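Local coordinates for L-lactate dehydrogenase (PDB 4UUL), which probably catalyses the NAD-dependent interconversion of 2-oxo acids and their 2-hydroxy acids, lactate/pyruvate or malate/oxaloacetate, at residues K124-G129 against S152-L157; P131-C136 against G184-S189; M267-P272 against F285-N290. The protein carries 1 engineered substitution. All coordinates share one frame; numbering follows the deposited sequence.

In the fold
Contact 1 pairs two strands at the edge of the nucleotide-binding sheet, contact 2 joins the helix between those strands to the loop carrying H186, the predicted proton acceptor, and contact 3 pairs strands of the C-terminal domain. Their centres lie about 10 Å (1 and 2), 11 Å (1 and 3) and 12 Å (2 and 3) apart. Direct bonds link all three: G129 O probably accepts from N135 ND2 at 3.0 Å, S153 N probably bonds G268 O at 2.8 Å, and G184 O probably accepts from S286 N at 2.9 Å. I128, D132 and L154 bind NADH in a coenzyme-bound structure of this protein; this model holds none, but the cleft runs beside contacts 1 and 2.

Contact 1: residues K124-G129 against S152-L157; sequences KVLVIG and SSLSML
V127 and L154 meet where two neighbouring parallel strands of the Rossmann-type nucleotide-binding domain are paired. The strands, 124-127 and 151-153, are joined through helix 132-141 in a beta-alpha-beta unit. Three backbone bonds zip them together. S152 N donates to V125 O at 2.9 Å, V127 N donates to S152 O over 2.8 Å in a nearly straight bond (170° at the hydrogen), and L154 N closes the ladder on V127 O at 3.1 Å. S152 thus straddles L126 with its N-H and C=O, and V127 in turn straddles S153, the staggered pattern of parallel strands. V127 O also takes a CA-H contact from S153 CA at 3.4 Å.

On one face L126 reaches across with CD1. Its CG lies anti to the backbone N (chi1 177°), and from there CD1 comes to lie against the peptide between S153 and L154, 3.8 Å from L154 N. The same methyl is 4.1 Å from L154 CB. I128 and L154 lie side by side and point the same way, with I128 CG1 4.1 Å from L154 CD2. Both residues bind NADH in a coenzyme-bound structure of this protein, so this aliphatic pair belongs to the coenzyme cleft, although this model holds no NADH.

Further out, strand 82-85 continues the sheet beyond 124-127, and V127 packs on N135 and C136 of helix 132-141. The L126 face is covered by helix 242-257, through H251 and M252. H251 also fixes the hydroxyl of S152: OG sits between the backbone N and the carbonyl carbon (chi1 66°), 3.9 Å from L126 CD1, and is hydrogen-bonded to H251 NE2.

Contact 2: residues P131-C136 against G184-S189; sequences PDNTNC and GNHGES
D132 OD1 is gripped by two N-H groups. H186 ND1 donates to it over 2.7 Å, with 151° at the hydrogen, and the backbone N of N133 adds a weak bond from within the same helical turn. OD1 receives the histidine N-H on its syn lone pair, the one on the side of the other carboxylate oxygen, and stands close to the ring plane at its edge. The side chains cross at about a right angle, yet carboxylate and ring are turned only 32° apart. D132 CG sits between the backbone N and the carbonyl carbon (chi1 60°), which puts it beside the first turn of the helix that begins after P131, the residue at the N-cap position.

One residue on, N133 points at the loop. Its ND2 donates to G184 O at 3.0 Å, a bent bond in which the donor is tilted from the carbonyl plane, and it has a second partner in V284 O. N133 OD1 turns instead to water 1, 2.7 Å away. That water also lies 3.3 Å from G184 O, bridging helix and loop, and sits over one face of the H186 ring toward its rim. N133 OD1 and N185 OD1 face each other at 3.3 Å as two acceptors, their amides steeply inclined. Water 2 lies 2.8 Å from N185 OD1 and accepts from T134 N. D319 of helix 307-337 holds the amide nitrogen of N185.

D132, which binds NADH in a coenzyme-bound structure of this protein, thus holds one ring nitrogen in this coenzyme-free model. The other, H186 NE2, is hydrogen-bonded to D158, probably the aspartate of the Asp-His pair of lactate and malate dehydrogenase active sites, consistent with the predicted role of H186 as proton acceptor.

Contact 3: residues M267-P272 against F285-N290; sequences MGIPVP and FSFPCN
I269 passes across F287 at about a right angle and ends at C289. Its CB leaves the strand on the face shared with M267, F285 and F287. CG1 lies between the backbone N and the carbonyl carbon (chi1 53°), where it comes within 3.8 Å of F287 CD2, and the chain then runs extended, so that CD1 lies 4.0 Å from F287 CD2 and 4.1 Å from C289 SG. I297 and V299 of strand 297-299 touch this side chain too. C289 is met by a second residue: its SG lies against M267 CB, while its CB is 4.0 Å from M267 SD.

Strands 267-270 and 285-290 form part of an antiparallel three-stranded sheet in the C-terminal alpha/beta domain, with 284-291 as its middle strand. Two hydrogen-bonded pairs, M267 with F287 and I269 with F285, each carry both reciprocal bonds. The axes of 267-270 and 285-290 cross at 115°, well short of antiparallel, and three of the four N-H groups approach from above the carbonyl plane; I269 N stands 53° out of that of F285. Between them is the non-hydrogen-bonded pair of G268 and S286, whose CA atoms come to 3.7 Å.

Beyond the strand end, V271 CG2 presses on F285 CB at 3.5 Å and also stands at the edge of the F287 ring, near its plane. P272 reaches the same ring tip to tip, CD 3.9 Å from CE2. F285 CD1 lies over one face of F287, toward the rim, while the F285 ring itself runs on to L313, T316 and L320 of helix 307-337. On the opposite face of the sheet, S286 OG is hydrogen-bonded to V182 O and to S155 OG.

Contact 1: residues K124-G129 against S152-L157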
ATOM      1  N   LYS B 124     -19.517  -4.540  -9.932  1.00 15.30           N
ATOM      2  CA  LYS B 124     -18.961  -5.706  -9.283  1.00 14.76           C
ATOM      3  C   LYS B 124     -18.721  -5.378  -7.796  1.00 13.36           C
ATOM      4  O   LYS B 124     -17.874  -4.543  -7.448  1.00 14.71           O
ATOM      5  CB  LYS B 124     -17.660  -6.163  -9.990  1.00 16.22           C
ATOM      6  CG  LYS B 124     -17.959  -6.681 -11.394  1.00 19.31           C
ATOM      7  CD  LYS B 124     -16.818  -7.245 -12.169  1.00 22.50           C
ATOM      8  CE  LYS B 124     -17.382  -8.076 -13.324  1.00 27.81           C
ATOM      9  NZ  LYS B 124     -16.372  -8.755 -14.038  1.00 30.41           N
ATOM     10  N   VAL B 125     -19.449  -6.069  -6.944  1.00 13.79           N
ATOM     11  CA  VAL B 125     -19.505  -5.813  -5.530  1.00 13.83           C
ATOM     12  C   VAL B 125     -18.758  -6.938  -4.810  1.00 13.17           C
ATOM     13  O   VAL B 125     -19.169  -8.087  -4.827  1.00 13.42           O
ATOM     14  CB  VAL B 125     -20.962  -5.783  -5.019  1.00 13.50           C
ATOM     15  CG1 VAL B 125     -21.022  -5.470  -3.541  1.00 14.46           C
ATOM     16  CG2 VAL B 125     -21.778  -4.818  -5.841  1.00 15.36           C
ATOM     17  N   LEU B 126     -17.641  -6.570  -4.181  1.00 12.93           N
ATOM     18  CA  LEU B 126     -16.826  -7.461  -3.384  1.00 11.70           C
ATOM     19  C   LEU B 126     -17.069  -7.191  -1.905  1.00 11.65           C
ATOM     20  O   LEU B 126     -16.739  -6.121  -1.389  1.00 12.55           O
ATOM     21  CB  LEU B 126     -15.364  -7.260  -3.710  1.00 11.31           C
ATOM     22  CG  LEU B 126     -14.383  -8.091  -2.883  1.00 11.71           C
ATOM     23  CD1 LEU B 126     -14.699  -9.593  -2.929  1.00 13.14           C
ATOM     24  CD2 LEU B 126     -12.958  -7.845  -3.342  1.00 12.64           C
ATOM     25  N   VAL B 127     -17.646  -8.166  -1.224  1.00 12.09           N
ATOM     26  CA  VAL B 127     -17.975  -8.044   0.193  1.00 12.19           C
ATOM     27  C   VAL B 127     -16.838  -8.584   1.032  1.00 11.94           C
ATOM     28  O   VAL B 127     -16.407  -9.735   0.894  1.00 12.30           O
ATOM     29  CB  VAL B 127     -19.285  -8.787   0.504  1.00 12.80           C
ATOM     30  CG1 VAL B 127     -19.649  -8.594   1.953  1.00 14.22           C
ATOM     31  CG2 VAL B 127     -20.369  -8.305  -0.423  1.00 13.89           C
ATOM     32  N   ILE B 128     -16.317  -7.714   1.905  1.00 12.43           N
ATOM     33  CA  ILE B 128     -15.175  -7.992   2.738  1.00 12.50           C
ATOM     34  C   ILE B 128     -15.536  -7.990   4.204  1.00 12.73           C
ATOM     35  O   ILE B 128     -15.108  -8.886   4.950  1.00 13.70           O
ATOM     36  CB  ILE B 128     -14.063  -6.990   2.454  1.00 12.49           C
ATOM     37  CG1 ILE B 128     -13.631  -7.123   0.972  1.00 13.22           C
ATOM     38  CG2 ILE B 128     -12.871  -7.167   3.387  1.00 15.12           C
ATOM     39  CD1 ILE B 128     -12.886  -5.974   0.414  1.00 15.40           C
ATOM     40  N   GLY B 129     -16.328  -7.033   4.637  1.00 11.67           N
ATOM     41  CA  GLY B 129     -16.711  -6.942   6.051  1.00 13.24           C
ATOM     42  C   GLY B 129     -17.426  -8.201   6.524  1.00 12.78           C
ATOM     43  O   GLY B 129     -18.263  -8.751   5.841  1.00 13.70           O
ATOM     44  N   SER B 152     -19.783 -10.951  -4.961  1.00 12.52           N
ATOM     45  CA  SER B 152     -18.903 -12.000  -4.476  1.00 12.56           C
ATOM     46  C   SER B 152     -18.353 -11.594  -3.107  1.00 11.91           C
ATOM     47  O   SER B 152     -18.477 -10.434  -2.733  1.00 12.73           O
ATOM     48  CB  SER B 152     -17.795 -12.323  -5.480  1.00 13.64           C
ATOM     49  OG  SER B 152     -16.921 -11.247  -5.649  1.00 14.08           O
ATOM     50  N   SER B 153     -17.738 -12.553  -2.429  1.00 12.00           N
ATOM     51  CA  SER B 153     -17.134 -12.320  -1.143  1.00 12.13           C
ATOM     52  C   SER B 153     -15.704 -12.826  -1.123  1.00 10.91           C
ATOM     53  O   SER B 153     -15.287 -13.643  -1.941  1.00 11.74           O
ATOM     54  CB  SER B 153     -17.940 -12.945  -0.011  1.00 12.68           C
ATOM     55  OG  SER B 153     -17.972 -14.366  -0.040  1.00 13.67           O
ATOM     56  N   LEU B 154     -14.888 -12.231  -0.246  1.00 11.43           N
ATOM     57  CA  LEU B 154     -13.456 -12.428  -0.239  1.00 11.61           C
ATOM     58  C   LEU B 154     -13.001 -13.624   0.591  1.00 12.62           C
ATOM     59  O   LEU B 154     -13.028 -13.548   1.812  1.00 15.44           O
ATOM     60  CB  LEU B 154     -12.775 -11.149   0.303  1.00 12.08           C
ATOM     61  CG  LEU B 154     -11.267 -11.148   0.205  1.00 12.55           C
ATOM     62  CD1 LEU B 154     -10.804 -11.181  -1.231  1.00 12.74           C
ATOM     63  CD2 LEU B 154     -10.675  -9.959   0.887  1.00 15.43           C
ATOM     64  N   SER B 155     -12.459 -14.632  -0.059  1.00 11.72           N
ATOM     65  CA  SER B 155     -11.822 -15.769   0.614  1.00 12.59           C
ATOM     66  C   SER B 155     -10.320 -15.860   0.255  1.00 12.88           C
ATOM     67  O   SER B 155      -9.628 -16.695   0.825  1.00 13.66           O
ATOM     68  CB  SER B 155     -12.594 -17.064   0.350  1.00 17.03           C
ATOM     69  OG  SER B 155     -12.709 -17.245  -0.999  1.00 18.06           O
ATOM     70  N   MET B 156      -9.805 -14.905  -0.530  1.00 12.41           N
ATOM     71  CA  MET B 156      -8.388 -15.024  -0.924  1.00 13.53           C
ATOM     72  C   MET B 156      -7.363 -14.770   0.188  1.00 12.45           C
ATOM     73  O   MET B 156      -6.241 -15.226   0.070  1.00 14.15           O
ATOM     74  CB  MET B 156      -8.053 -14.111  -2.118  1.00 14.04           C
ATOM     75  CG  MET B 156      -8.358 -14.779  -3.448  1.00 14.47           C
ATOM     76  SD  MET B 156      -7.448 -16.281  -3.786  1.00 13.79           S
ATOM     77  CE  MET B 156      -5.776 -15.644  -3.651  1.00 15.44           C
ATOM     78  N   LEU B 157      -7.723 -14.050   1.247  1.00 12.08           N
ATOM     79  CA  LEU B 157      -6.803 -13.923   2.354  1.00 12.65           C
ATOM     80  C   LEU B 157      -6.496 -15.289   2.939  1.00 12.13           C
ATOM     81  O   LEU B 157      -5.327 -15.605   3.231  1.00 12.77           O
ATOM     82  CB  LEU B 157      -7.320 -12.988   3.437  1.00 13.81           C
ATOM     83  CG  LEU B 157      -6.489 -12.796   4.692  1.00 13.38           C
ATOM     84  CD1 LEU B 157      -5.047 -12.353   4.368  1.00 16.31           C
ATOM     85  CD2 LEU B 157      -7.162 -11.860   5.641  1.00 16.81           C
TER

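Contact 2: residues P131-C136 against G184-S189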
ATOM      1  N   PRO B 131     -19.795 -10.759   8.858  1.00 14.62           N
ATOM      2  CA  PRO B 131     -19.565 -12.069   8.247  1.00 14.58           C
ATOM      3  C   PRO B 131     -19.822 -12.018   6.732  1.00 13.25           C
ATOM      4  O   PRO B 131     -20.940 -11.747   6.312  1.00 14.43           O
ATOM      5  CB  PRO B 131     -20.592 -12.965   8.970  1.00 17.09           C
ATOM      6  CG  PRO B 131     -21.732 -12.031   9.331  1.00 18.66           C
ATOM      7  CD  PRO B 131     -21.119 -10.687   9.542  1.00 15.72           C
ATOM      8  N   ASP B 132     -18.774 -12.132   5.927  1.00 12.92           N
ATOM      9  CA  ASP B 132     -18.833 -11.711   4.545  1.00 12.12           C
ATOM     10  C   ASP B 132     -19.780 -12.546   3.675  1.00 11.59           C
ATOM     11  O   ASP B 132     -20.542 -11.980   2.898  1.00 12.19           O
ATOM     12  CB  ASP B 132     -17.445 -11.536   3.906  1.00 12.79           C
ATOM     13  CG  ASP B 132     -16.609 -12.767   3.899  1.00 15.25           C
ATOM     14  OD1 ASP B 132     -16.927 -13.755   4.621  1.00 18.38           O
ATOM     15  OD2 ASP B 132     -15.597 -12.733   3.201  1.00 19.30           O
ATOM     16  N   ASN B 133     -19.771 -13.887   3.754  1.00 11.83           N
ATOM     17  CA  ASN B 133     -20.664 -14.630   2.905  1.00 12.28           C
ATOM     18  C   ASN B 133     -22.117 -14.258   3.153  1.00 11.43           C
ATOM     19  O   ASN B 133     -22.907 -14.111   2.210  1.00 11.74           O
ATOM     20  CB  ASN B 133     -20.560 -16.152   3.143  1.00 12.86           C
ATOM     21  CG  ASN B 133     -19.184 -16.733   2.922  1.00 13.39           C
ATOM     22  OD1 ASN B 133     -18.202 -16.323   3.572  1.00 15.53           O
ATOM     23  ND2 ASN B 133     -19.110 -17.756   2.069  1.00 13.66           N
ATOM     24  N   THR B 134     -22.491 -14.161   4.418  1.00 12.24           N
ATOM     25  CA  THR B 134     -23.884 -13.867   4.749  1.00 12.27           C
ATOM     26  C   THR B 134     -24.237 -12.403   4.460  1.00 12.04           C
ATOM     27  O   THR B 134     -25.301 -12.143   3.889  1.00 14.06           O
ATOM     28  CB  THR B 134     -24.216 -14.251   6.156  1.00 13.06           C
ATOM     29  OG1 THR B 134     -24.075 -15.671   6.218  1.00 13.77           O
ATOM     30  CG2 THR B 134     -25.630 -13.849   6.563  1.00 13.97           C
ATOM     31  N   ASN B 135     -23.305 -11.473   4.734  1.00 11.45           N
ATOM     32  CA  ASN B 135     -23.528 -10.118   4.337  1.00 13.48           C
ATOM     33  C   ASN B 135     -23.751  -9.994   2.832  1.00 12.98           C
ATOM     34  O   ASN B 135     -24.607  -9.217   2.386  1.00 13.83           O
ATOM     35  CB  ASN B 135     -22.336  -9.257   4.749  1.00 12.71           C
ATOM     36  CG  ASN B 135     -22.233  -9.060   6.261  1.00 12.81           C
ATOM     37  OD1 ASN B 135     -23.201  -9.202   7.001  1.00 14.41           O
ATOM     38  ND2 ASN B 135     -21.081  -8.551   6.694  1.00 13.78           N
ATOM     39  N   CYS B 136     -22.962 -10.756   2.063  1.00 12.06           N
ATOM     40  CA  CYS B 136     -23.083 -10.747   0.622  1.00 12.21           C
ATOM     41  C   CYS B 136     -24.474 -11.241   0.171  1.00 13.26           C
ATOM     42  O   CYS B 136     -25.133 -10.646  -0.666  1.00 13.59           O
ATOM     43  CB  CYS B 136     -21.985 -11.595   0.009  1.00 12.72           C
ATOM     44  SG  CYS B 136     -21.871 -11.521  -1.795  1.00 13.79           S
ATOM     45  N   GLY B 184     -16.483 -22.823   1.064  1.00 11.60           N
ATOM     46  CA  GLY B 184     -17.584 -22.670   1.991  1.00 12.33           C
ATOM     47  C   GLY B 184     -17.637 -21.321   2.645  1.00 12.12           C
ATOM     48  O   GLY B 184     -17.476 -20.270   2.003  1.00 12.55           O
ATOM     49  N   ASN B 185     -17.896 -21.352   3.939  1.00 12.60           N
ATOM     50  CA  ASN B 185     -18.045 -20.150   4.778  1.00 12.78           C
ATOM     51  C   ASN B 185     -16.699 -19.723   5.328  1.00 15.18           C
ATOM     52  O   ASN B 185     -15.800 -20.469   5.428  1.00 16.97           O
ATOM     53  CB  ASN B 185     -18.984 -20.463   5.945  1.00 12.66           C
ATOM     54  CG  ASN B 185     -19.598 -19.234   6.578  1.00 14.06           C
ATOM     55  OD1 ASN B 185     -19.354 -18.094   6.102  1.00 14.20           O
ATOM     56  ND2 ASN B 185     -20.344 -19.427   7.676  1.00 16.29           N
ATOM     57  N   HIS B 186     -16.647 -18.515   5.833  1.00 19.69           N
ATOM     58  CA  HIS B 186     -15.664 -18.139   6.943  1.00 20.57           C
ATOM     59  C   HIS B 186     -16.090 -18.675   8.260  1.00 22.97           C
ATOM     60  O   HIS B 186     -17.157 -19.293   8.373  1.00 25.80           O
ATOM     61  CB  HIS B 186     -15.508 -16.663   7.029  1.00 20.35           C
ATOM     62  CG  HIS B 186     -14.500 -16.207   6.019  1.00 22.66           C
ATOM     63  ND1 HIS B 186     -14.815 -15.405   4.953  1.00 27.07           N
ATOM     64  CD2 HIS B 186     -13.183 -16.506   5.875  1.00 24.05           C
ATOM     65  CE1 HIS B 186     -13.723 -15.146   4.255  1.00 23.28           C
ATOM     66  NE2 HIS B 186     -12.743 -15.883   4.738  1.00 24.32           N
ATOM     67  N   GLY B 187     -15.310 -18.460   9.277  1.00 23.78           N
ATOM     68  CA  GLY B 187     -15.600 -18.945  10.602  1.00 26.60           C
ATOM     69  C   GLY B 187     -15.131 -20.337  10.721  1.00 23.81           C
ATOM     70  O   GLY B 187     -14.359 -20.863   9.873  1.00 25.69           O
ATOM     71  N   GLU B 188     -15.643 -20.948  11.770  1.00 26.56           N
ATOM     72  CA  GLU B 188     -15.279 -22.260  12.189  1.00 29.07           C
ATOM     73  C   GLU B 188     -15.479 -23.285  11.111  1.00 24.96           C
ATOM     74  O   GLU B 188     -14.761 -24.252  11.130  1.00 26.36           O
ATOM     75  CB  GLU B 188     -16.063 -22.634  13.462  1.00 33.94           C
ATOM     76  CG  GLU B 188     -15.675 -21.814  14.696  1.00 44.49           C
ATOM     77  CD  GLU B 188     -16.407 -22.237  15.956  1.00 53.75           C
ATOM     78  OE1 GLU B 188     -17.233 -23.178  15.891  1.00 58.27           O
ATOM     79  OE2 GLU B 188     -16.153 -21.625  17.011  1.00 56.54           O
ATOM     80  N   SER B 189     -16.449 -23.119  10.201  1.00 19.43           N
ATOM     81  CA  SER B 189     -16.735 -24.164   9.258  1.00 17.41           C
ATOM     82  C   SER B 189     -15.936 -24.114   7.960  1.00 14.95           C
ATOM     83  O   SER B 189     -16.088 -24.955   7.102  1.00 13.85           O
ATOM     84  CB  SER B 189     -18.233 -24.241   8.924  1.00 15.60           C
ATOM     85  OG  SER B 189     -18.615 -23.209   8.071  1.00 14.44           O
TER
HETATM   86  O   HOH W   1     -15.958 -17.478   2.696  1.00 32.94           O
HETATM   87  O   HOH W   2     -20.711 -15.660   6.603  1.00 15.97           O

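Contact 3: residues M267-P272 against F285-N290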
ATOM      1  N   MET B 267     -13.081 -17.982  -4.273  1.00 11.95           N
ATOM      2  CA  MET B 267     -13.945 -16.837  -4.249  1.00 11.81           C
ATOM      3  C   MET B 267     -15.332 -17.242  -3.717  1.00 11.58           C
ATOM      4  O   MET B 267     -15.866 -18.273  -4.124  1.00 12.31           O
ATOM      5  CB  MET B 267     -14.134 -16.277  -5.670  1.00 12.84           C
ATOM      6  CG  MET B 267     -12.868 -15.782  -6.311  1.00 13.87           C
ATOM      7  SD  MET B 267     -13.156 -15.215  -8.016  1.00 20.73           S
ATOM      8  CE  MET B 267     -11.924 -14.012  -8.183  1.00 21.54           C
ATOM      9  N   GLY B 268     -15.920 -16.416  -2.843  1.00 12.38           N
ATOM     10  CA  GLY B 268     -17.295 -16.621  -2.424  1.00 11.93           C
ATOM     11  C   GLY B 268     -18.203 -16.118  -3.504  1.00 12.02           C
ATOM     12  O   GLY B 268     -18.143 -14.946  -3.865  1.00 13.07           O
ATOM     13  N   ILE B 269     -19.079 -16.987  -3.999  1.00 12.52           N
ATOM     14  CA  ILE B 269     -20.026 -16.587  -5.038  1.00 13.40           C
ATOM     15  C   ILE B 269     -21.386 -17.143  -4.700  1.00 13.44           C
ATOM     16  O   ILE B 269     -21.501 -18.176  -4.047  1.00 13.35           O
ATOM     17  CB  ILE B 269     -19.598 -17.011  -6.455  1.00 13.82           C
ATOM     18  CG1 ILE B 269     -19.301 -18.513  -6.492  1.00 15.68           C
ATOM     19  CG2 ILE B 269     -18.405 -16.222  -6.923  1.00 15.81           C
ATOM     20  CD1 ILE B 269     -19.210 -19.074  -7.908  1.00 17.02           C
ATOM     21  N   PRO B 270     -22.436 -16.445  -5.149  1.00 14.04           N
ATOM     22  CA  PRO B 270     -23.762 -17.082  -5.116  1.00 14.82           C
ATOM     23  C   PRO B 270     -23.652 -18.457  -5.744  1.00 14.72           C
ATOM     24  O   PRO B 270     -23.123 -18.599  -6.836  1.00 16.04           O
ATOM     25  CB  PRO B 270     -24.604 -16.139  -6.001  1.00 16.32           C
ATOM     26  CG  PRO B 270     -23.918 -14.802  -5.836  1.00 16.70           C
ATOM     27  CD  PRO B 270     -22.450 -15.169  -5.862  1.00 16.01           C
ATOM     28  N   VAL B 271     -24.171 -19.473  -5.079  1.00 14.37           N
ATOM     29  CA  VAL B 271     -23.957 -20.828  -5.563  1.00 14.72           C
ATOM     30  C   VAL B 271     -24.589 -21.002  -6.924  1.00 16.68           C
ATOM     31  O   VAL B 271     -25.782 -20.788  -7.060  1.00 17.82           O
ATOM     32  CB  VAL B 271     -24.554 -21.881  -4.583  1.00 14.97           C
ATOM     33  CG1 VAL B 271     -24.587 -23.249  -5.189  1.00 17.27           C
ATOM     34  CG2 VAL B 271     -23.780 -21.893  -3.261  1.00 15.00           C
ATOM     35  N   PRO B 272     -23.819 -21.445  -7.944  1.00 17.06           N
ATOM     36  CA  PRO B 272     -24.421 -21.708  -9.259  1.00 19.24           C
ATOM     37  C   PRO B 272     -25.262 -22.977  -9.242  1.00 19.83           C
ATOM     38  O   PRO B 272     -24.848 -23.984  -8.745  1.00 21.76           O
ATOM     39  CB  PRO B 272     -23.213 -21.901 -10.212  1.00 21.83           C
ATOM     40  CG  PRO B 272     -22.028 -21.363  -9.481  1.00 20.92           C
ATOM     41  CD  PRO B 272     -22.353 -21.547  -7.996  1.00 17.91           C
ATOM     42  N   PHE B 285     -20.954 -19.005  -1.314  1.00 12.14           N
ATOM     43  CA  PHE B 285     -20.131 -20.140  -0.897  1.00 11.62           C
ATOM     44  C   PHE B 285     -18.784 -20.015  -1.610  1.00 11.70           C
ATOM     45  O   PHE B 285     -18.761 -19.744  -2.812  1.00 13.19           O
ATOM     46  CB  PHE B 285     -20.890 -21.400  -1.343  1.00 12.86           C
ATOM     47  CG  PHE B 285     -20.362 -22.719  -0.798  1.00 13.01           C
ATOM     48  CD1 PHE B 285     -19.252 -23.368  -1.366  1.00 12.64           C
ATOM     49  CD2 PHE B 285     -21.031 -23.352   0.236  1.00 12.45           C
ATOM     50  CE1 PHE B 285     -18.818 -24.567  -0.877  1.00 13.59           C
ATOM     51  CE2 PHE B 285     -20.578 -24.564   0.714  1.00 12.93           C
ATOM     52  CZ  PHE B 285     -19.492 -25.174   0.186  1.00 13.54           C
ATOM     53  N   SER B 286     -17.675 -20.178  -0.872  1.00 12.19           N
ATOM     54  CA  SER B 286     -16.385 -20.106  -1.519  1.00 11.65           C
ATOM     55  C   SER B 286     -16.101 -21.376  -2.319  1.00 12.11           C
ATOM     56  O   SER B 286     -16.247 -22.503  -1.813  1.00 12.86           O
ATOM     57  CB  SER B 286     -15.278 -19.873  -0.482  1.00 13.18           C
ATOM     58  OG  SER B 286     -14.040 -19.713  -1.154  1.00 13.39           O
ATOM     59  N   PHE B 287     -15.799 -21.177  -3.594  1.00 12.20           N
ATOM     60  CA  PHE B 287     -15.452 -22.251  -4.541  1.00 12.68           C
ATOM     61  C   PHE B 287     -14.090 -21.974  -5.157  1.00 13.26           C
ATOM     62  O   PHE B 287     -13.675 -20.803  -5.226  1.00 12.70           O
ATOM     63  CB  PHE B 287     -16.418 -22.264  -5.726  1.00 14.10           C
ATOM     64  CG  PHE B 287     -17.808 -22.832  -5.443  1.00 14.22           C
ATOM     65  CD1 PHE B 287     -18.043 -24.176  -5.484  1.00 16.02           C
ATOM     66  CD2 PHE B 287     -18.865 -22.001  -5.151  1.00 13.48           C
ATOM     67  CE1 PHE B 287     -19.289 -24.711  -5.273  1.00 17.84           C
ATOM     68  CE2 PHE B 287     -20.145 -22.522  -4.949  1.00 14.67           C
ATOM     69  CZ  PHE B 287     -20.351 -23.865  -5.039  1.00 17.08           C
ATOM     70  N   PRO B 288     -13.445 -23.025  -5.677  1.00 13.50           N
ATOM     71  CA  PRO B 288     -12.298 -22.779  -6.570  1.00 14.06           C
ATOM     72  C   PRO B 288     -12.796 -22.201  -7.888  1.00 14.11           C
ATOM     73  O   PRO B 288     -13.662 -22.813  -8.557  1.00 15.37           O
ATOM     74  CB  PRO B 288     -11.695 -24.155  -6.751  1.00 14.45           C
ATOM     75  CG  PRO B 288     -12.891 -25.091  -6.641  1.00 15.87           C
ATOM     76  CD  PRO B 288     -13.857 -24.435  -5.622  1.00 14.35           C
ATOM     77  N   CYS B 289     -12.301 -21.020  -8.247  1.00 14.47           N
ATOM     78  CA  CYS B 289     -12.785 -20.304  -9.409  1.00 15.15           C
ATOM     79  C   CYS B 289     -11.687 -19.896 -10.370  1.00 15.93           C
ATOM     80  O   CYS B 289     -10.515 -19.715  -9.979  1.00 16.65           O
ATOM     81  CB  CYS B 289     -13.545 -19.031  -8.992  1.00 15.65           C
ATOM     82  SG  CYS B 289     -15.079 -19.335  -8.070  1.00 15.71           S
ATOM     83  N   ASN B 290     -12.084 -19.721 -11.616  1.00 17.26           N
ATOM     84  CA  ASN B 290     -11.313 -18.915 -12.529  1.00 17.89           C
ATOM     85  C   ASN B 290     -12.217 -17.833 -13.126  1.00 19.27           C
ATOM     86  O   ASN B 290     -13.420 -17.797 -12.815  1.00 18.26           O
ATOM     87  CB  ASN B 290     -10.554 -19.768 -13.557  1.00 21.06           C
ATOM     88  CG  ASN B 290     -11.403 -20.671 -14.343  1.00 24.44           C
ATOM     89  OD1 ASN B 290     -12.541 -20.370 -14.713  1.00 28.54           O
ATOM     90  ND2 ASN B 290     -10.800 -21.818 -14.704  1.00 27.61           N
TER